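PDB 1WE1: heme oxygenase 1, which probably catalyses the oxygen-dependent opening of the heme ring to biliverdin IXalpha, carbon monoxide and free iron, a key step toward photosynthetic antenna chromophores. Local coordinates for residues K27-K31 / G32-K36. Residues are numbered along the deposited sequence; the frame is centred on the assembly and turned at random.
Sequences KCFLK and GVVEK
Cys28 and Phe29, in the last turn of helix 24-30, are gripped by Val33 and Gly32 in a Schellman motif that ends the helix. Two backbone hydrogen bonds define it. Val33 N reaches back to Cys28 O at 2.8 Å, with the N-H...O angle bent to 140°. Gly32 N donates to Phe29 O at 3.0 Å, though the position of this nitrogen is less sure. Gly32, the C-prime residue, turns the chain with a positive phi of 83°.

Apolar contacts follow on two fronts. The side chains of Phe29 and Val34 run side by side and point the same way. Val34 CB meets the ring obliquely at Phe29 CD1, 3.8 Å away, and Val34 CG2 lies 3.9 Å from the same Phe29 CD1. Phe29 carries its ring to this place with CG anti to the backbone N (chi1 -178°); Tyr39 touches both side chains, and helix 120-146 adds Ile141 against Phe29 and Ala145 against Val34. Leu30, from the same last turn, lines the heme pocket and touches the heme. Toward helix 207-222, Cys28 meets Leu210 and Val33 meets Ile214. Cys28 and Val33 also touch each other: the methyl CG1 of Val33 lies 3.1 Å from Cys28 O and 4.0 Å from Cys28 CB.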
loop_
_atom_site.group_PDB
_atom_site.type_symbol
_atom_site.label_atom_id
_atom_site.label_comp_id
_atom_site.label_asym_id
_atom_site.label_seq_id
_atom_site.Cartn_x
_atom_site.Cartn_y
_atom_site.Cartn_z
ATOM N N LYS A 27 -15.722 0.005 1.130
ATOM C CA LYS A 27 -16.899 -0.704 1.612
ATOM C C LYS A 27 -17.405 -1.673 0.543
ATOM O O LYS A 27 -17.722 -2.826 0.836
ATOM C CB LYS A 27 -18.015 0.275 1.955
ATOM C CG LYS A 27 -17.878 0.916 3.301
ATOM C CD LYS A 27 -19.108 1.741 3.624
ATOM C CE LYS A 27 -19.025 2.299 5.033
ATOM N NZ LYS A 27 -20.152 3.217 5.319
ATOM N N CYS A 28 -17.486 -1.193 -0.697
ATOM C CA CYS A 28 -17.952 -2.027 -1.791
ATOM C C CYS A 28 -16.993 -3.189 -2.019
ATOM O O CYS A 28 -17.420 -4.318 -2.247
ATOM C CB CYS A 28 -18.098 -1.196 -3.075
ATOM S SG CYS A 28 -19.446 0.029 -3.027
ATOM N N PHE A 29 -15.698 -2.906 -1.960
ATOM C CA PHE A 29 -14.667 -3.929 -2.144
ATOM C C PHE A 29 -14.840 -5.063 -1.128
ATOM O O PHE A 29 -14.788 -6.241 -1.466
ATOM C CB PHE A 29 -13.282 -3.306 -1.947
ATOM C CG PHE A 29 -12.152 -4.262 -2.167
ATOM C CD1 PHE A 29 -11.467 -4.274 -3.369
ATOM C CD2 PHE A 29 -11.776 -5.152 -1.172
ATOM C CE1 PHE A 29 -10.421 -5.157 -3.581
ATOM C CE2 PHE A 29 -10.738 -6.037 -1.369
ATOM C CZ PHE A 29 -10.053 -6.042 -2.577
ATOM N N LEU A 30 -15.035 -4.687 0.127
ATOM C CA LEU A 30 -15.202 -5.652 1.191
ATOM C C LEU A 30 -16.422 -6.525 0.968
ATOM O O LEU A 30 -16.345 -7.740 1.123
ATOM C CB LEU A 30 -15.277 -4.927 2.536
ATOM C CG LEU A 30 -14.005 -4.990 3.400
ATOM C CD1 LEU A 30 -12.802 -5.408 2.575
ATOM C CD2 LEU A 30 -13.774 -3.631 4.056
ATOM N N LYS A 31 -17.542 -5.911 0.597
ATOM C CA LYS A 31 -18.768 -6.665 0.343
ATOM C C LYS A 31 -18.679 -7.446 -0.970
ATOM O O LYS A 31 -19.691 -7.912 -1.498
ATOM C CB LYS A 31 -19.992 -5.741 0.304
ATOM C CG LYS A 31 -20.509 -5.302 1.670
ATOM C CD LYS A 31 -21.995 -4.953 1.589
ATOM C CE LYS A 31 -22.616 -4.688 2.957
ATOM N NZ LYS A 31 -22.203 -3.376 3.509
ATOM N N GLY A 32 -17.466 -7.566 -1.502
ATOM C CA GLY A 32 -17.262 -8.321 -2.720
ATOM C C GLY A 32 -17.512 -7.654 -4.052
ATOM O O GLY A 32 -17.354 -8.292 -5.091
ATOM N N VAL A 33 -17.911 -6.390 -4.061
ATOM C CA VAL A 33 -18.130 -5.734 -5.339
ATOM C C VAL A 33 -16.935 -4.843 -5.720
ATOM O O VAL A 33 -16.788 -3.700 -5.272
ATOM C CB VAL A 33 -19.506 -4.974 -5.358
ATOM C CG1 VAL A 33 -19.948 -4.652 -3.975
ATOM C CG2 VAL A 33 -19.428 -3.717 -6.201
ATOM N N VAL A 34 -16.051 -5.434 -6.518
ATOM C CA VAL A 34 -14.857 -4.781 -7.039
ATOM C C VAL A 34 -14.859 -5.111 -8.517
ATOM O O VAL A 34 -15.385 -6.142 -8.931
ATOM C CB VAL A 34 -13.545 -5.332 -6.415
ATOM C CG1 VAL A 34 -13.495 -6.828 -6.543
ATOM C CG2 VAL A 34 -12.335 -4.738 -7.126
ATOM N N GLU A 35 -14.277 -4.244 -9.323
ATOM C CA GLU A 35 -14.273 -4.503 -10.741
ATOM C C GLU A 35 -12.961 -4.120 -11.393
ATOM O O GLU A 35 -12.410 -3.045 -11.152
ATOM C CB GLU A 35 -15.469 -3.789 -11.379
ATOM C CG GLU A 35 -15.190 -3.021 -12.661
ATOM C CD GLU A 35 -14.770 -1.592 -12.398
ATOM O OE1 GLU A 35 -14.897 -1.135 -11.241
ATOM O OE2 GLU A 35 -14.329 -0.921 -13.351
ATOM N N LYS A 36 -12.472 -5.043 -12.210
ATOM C CA LYS A 36 -11.225 -4.920 -12.946
ATOM C C LYS A 36 -10.785 -3.524 -13.419
ATOM O O LYS A 36 -9.631 -3.158 -13.254
ATOM C CB LYS A 36 -11.269 -5.882 -14.140
ATOM C CG LYS A 36 -10.143 -5.686 -15.145
ATOM C CD LYS A 36 -10.324 -6.569 -16.384
ATOM C CE LYS A 36 -9.288 -6.246 -17.467
ATOM N NZ LYS A 36 -7.874 -6.433 -17.023
#